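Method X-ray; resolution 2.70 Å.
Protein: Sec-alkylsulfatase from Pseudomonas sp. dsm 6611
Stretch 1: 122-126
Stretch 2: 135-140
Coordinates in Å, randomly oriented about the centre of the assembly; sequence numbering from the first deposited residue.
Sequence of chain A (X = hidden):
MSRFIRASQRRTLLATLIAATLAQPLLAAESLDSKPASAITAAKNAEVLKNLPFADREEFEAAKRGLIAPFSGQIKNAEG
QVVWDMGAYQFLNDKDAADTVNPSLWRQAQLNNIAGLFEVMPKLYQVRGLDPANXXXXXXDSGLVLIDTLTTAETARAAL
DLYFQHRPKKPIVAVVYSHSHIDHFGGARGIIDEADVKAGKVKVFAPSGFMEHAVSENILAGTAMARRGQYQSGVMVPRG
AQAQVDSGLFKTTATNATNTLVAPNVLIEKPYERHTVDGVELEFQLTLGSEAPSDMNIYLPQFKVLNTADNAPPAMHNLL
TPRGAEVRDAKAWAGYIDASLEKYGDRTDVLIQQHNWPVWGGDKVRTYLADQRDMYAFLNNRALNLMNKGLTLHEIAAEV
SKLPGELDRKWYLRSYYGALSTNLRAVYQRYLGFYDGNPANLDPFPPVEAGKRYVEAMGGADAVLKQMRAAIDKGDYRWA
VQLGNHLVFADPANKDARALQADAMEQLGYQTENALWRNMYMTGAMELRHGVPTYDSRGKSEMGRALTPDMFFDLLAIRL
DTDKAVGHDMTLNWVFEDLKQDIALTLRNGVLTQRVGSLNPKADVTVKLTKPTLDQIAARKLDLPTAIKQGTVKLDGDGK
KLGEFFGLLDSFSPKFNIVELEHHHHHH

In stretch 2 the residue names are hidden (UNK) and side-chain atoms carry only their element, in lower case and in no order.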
# COMPACT_ATOMS: atom_id res chain seq x y z
N PRO A 122 4.32 -26.20 -34.42
CA PRO A 122 5.65 -26.77 -34.75
C PRO A 122 6.72 -25.72 -34.47
O PRO A 122 6.45 -24.53 -34.71
CB PRO A 122 5.53 -27.12 -36.24
CG PRO A 122 4.04 -27.18 -36.50
CD PRO A 122 3.45 -26.15 -35.62
N LYS A 123 7.90 -26.15 -33.86
CA LYS A 123 9.03 -25.29 -33.44
C LYS A 123 8.71 -24.53 -32.12
O LYS A 123 9.50 -23.67 -31.71
CB LYS A 123 9.44 -24.26 -34.53
CG LYS A 123 10.15 -24.80 -35.77
CD LYS A 123 10.51 -23.61 -36.71
CE LYS A 123 11.55 -23.98 -37.76
NZ LYS A 123 12.25 -22.79 -38.33
N LEU A 124 7.56 -24.82 -31.46
CA LEU A 124 7.11 -24.13 -30.25
C LEU A 124 6.50 -25.09 -29.24
O LEU A 124 5.40 -25.62 -29.45
CB LEU A 124 6.12 -23.02 -30.62
CG LEU A 124 5.82 -21.99 -29.55
CD1 LEU A 124 7.00 -21.06 -29.36
CD2 LEU A 124 4.57 -21.18 -29.89
N TYR A 125 7.23 -25.33 -28.15
CA TYR A 125 6.87 -26.27 -27.11
C TYR A 125 6.83 -25.62 -25.72
O TYR A 125 7.26 -24.48 -25.53
CB TYR A 125 7.81 -27.49 -27.12
CG TYR A 125 7.89 -28.16 -28.47
CD1 TYR A 125 8.70 -27.64 -29.48
CD2 TYR A 125 7.14 -29.29 -28.75
CE1 TYR A 125 8.72 -28.21 -30.75
CE2 TYR A 125 7.21 -29.91 -30.01
CZ TYR A 125 7.99 -29.35 -31.00
OH TYR A 125 8.04 -29.92 -32.25
N GLN A 126 6.28 -26.36 -24.75
CA GLN A 126 6.14 -25.88 -23.41
C GLN A 126 6.28 -27.04 -22.45
O GLN A 126 5.76 -28.14 -22.72
CB GLN A 126 4.77 -25.21 -23.26
CG GLN A 126 4.74 -24.05 -22.30
CD GLN A 126 3.60 -23.10 -22.59
OE1 GLN A 126 3.86 -21.82 -22.43
NE2 GLN A 126 2.46 -23.50 -22.88
N UNK A 135 8.13 -23.40 -18.76
CA UNK A 135 9.26 -23.04 -19.60
C UNK A 135 8.76 -23.11 -21.05
O UNK A 135 8.26 -24.16 -21.49
s UNK A 135 12.91 -25.08 -20.20
c UNK A 135 11.73 -23.69 -20.13
c UNK A 135 13.54 -25.08 -18.48
c UNK A 135 10.43 -24.03 -19.37
N UNK A 136 8.86 -22.02 -21.78
CA UNK A 136 8.49 -21.99 -23.19
C UNK A 136 9.78 -22.25 -24.01
O UNK A 136 10.78 -21.55 -23.81
c UNK A 136 7.86 -20.66 -23.54
c UNK A 136 7.48 -20.57 -25.01
o UNK A 136 6.74 -20.42 -22.67
N UNK A 137 9.76 -23.26 -24.89
CA UNK A 137 10.91 -23.58 -25.73
C UNK A 137 10.62 -23.28 -27.20
O UNK A 137 9.84 -24.00 -27.82
c UNK A 137 11.45 -25.02 -25.54
c UNK A 137 11.77 -25.30 -24.08
c UNK A 137 12.69 -25.22 -26.42
c UNK A 137 11.54 -26.71 -23.64
N UNK A 138 11.25 -22.24 -27.73
CA UNK A 138 11.13 -21.83 -29.14
C UNK A 138 12.33 -22.44 -29.86
O UNK A 138 13.47 -22.27 -29.41
c UNK A 138 10.25 -19.55 -28.32
c UNK A 138 10.66 -18.05 -28.14
c UNK A 138 11.11 -20.29 -29.35
c UNK A 138 10.69 -19.92 -30.76
N UNK A 139 12.08 -23.14 -30.97
CA UNK A 139 13.16 -23.74 -31.76
C UNK A 139 14.12 -22.73 -32.43
O UNK A 139 15.04 -22.25 -31.76
o UNK A 139 11.52 -27.53 -33.29
c UNK A 139 11.89 -27.38 -32.10
c UNK A 139 12.70 -24.91 -32.61
o UNK A 139 11.77 -28.27 -31.23
c UNK A 139 12.64 -26.13 -31.70
N UNK A 140 13.88 -22.36 -33.67
CA UNK A 140 14.79 -21.40 -34.28
C UNK A 140 15.92 -22.03 -35.07
O UNK A 140 16.13 -23.25 -35.00

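Position 135 carries four side-chain atoms: two carbons, a sulfur and a further carbon, in an unbranched chain. A thioether of this kind is methionine, Met135. Its CA-to-CB bond points sideways, and the end of the chain leads away from stretch 1. Contact is made by the backbone: Met135 O lies 3.3 Å from Gln126 CA, a CA-H...O contact.

Position 136 has three side-chain atoms. The first carbon carries one oxygen and one carbon. The oxygen lies 3.2 Å from Gln126 OE1. A short side chain forked into hydroxyl and methyl is threonine, Thr136. Its hydroxyl is hydrogen-bonded elsewhere in the structure. Thr136 pairs with Gln126 across the sheet, and the two side chains share a face.

Position 137 has four carbons, forked at the first, with one arm two carbons long. The first of them comes no nearer to stretch 1 than 4.2 Å, from CB of position 137 to Tyr125 O. This is isoleucine, Ile137. Its backbone is held to Tyr125 by two hydrogen bonds. Tyr125 N donates to Ile137 O at 2.9 Å, and Ile137 N donates to Tyr125 O at 2.9 Å. The side chain lies on the same face of the sheet as that of Tyr125.

Position 138 again has four carbons, forked at the first, with one two-carbon arm. Its side chain meets the end of Leu124. It is a second isoleucine, Ile138. Ile138 CG1 packs 3.7 Å from Leu124 CD1, an apolar contact on the face that also holds Gln126 and Thr136.

Position 139 has three carbons, the third carrying two oxygens. CB of position 139 lies 3.8 Å from Lys123 CB, and one carboxylate oxygen of position 139 lies 3.1 Å from Tyr125 CE1, oblique to the ring. A carboxylate at the end of two methylenes is glutamate, Glu139. Its CA-to-CB bond points toward stretch 1, and this oxygen is OE2. Both carboxylate oxygens are hydrogen-bonded elsewhere in the structure. Glu139 N donates to Lys123 O at 2.7 Å, nearly straight.

Position 140 has no side-chain atoms and is glycine, Gly140. At its backbone angles a CB would be jammed against the carbonyl oxygen of Glu139, so the backbone itself calls for glycine.

The contact is an antiparallel strand pair. Leu124, Tyr125 and Gln126 face Ile138, Ile137 and Thr136 in turn. Three backbone hydrogen bonds fix this register, the last of them just beyond the strand pairing, at Lys123 and Glu139. Side chains alternate between faces: Tyr125 and Ile137 lie on one, the Leu124-Ile138 and Gln126-Thr136 pairs on the other. Together the stretches bury 478 Å².

Stretch 2, residues 135-140: MTIIEG
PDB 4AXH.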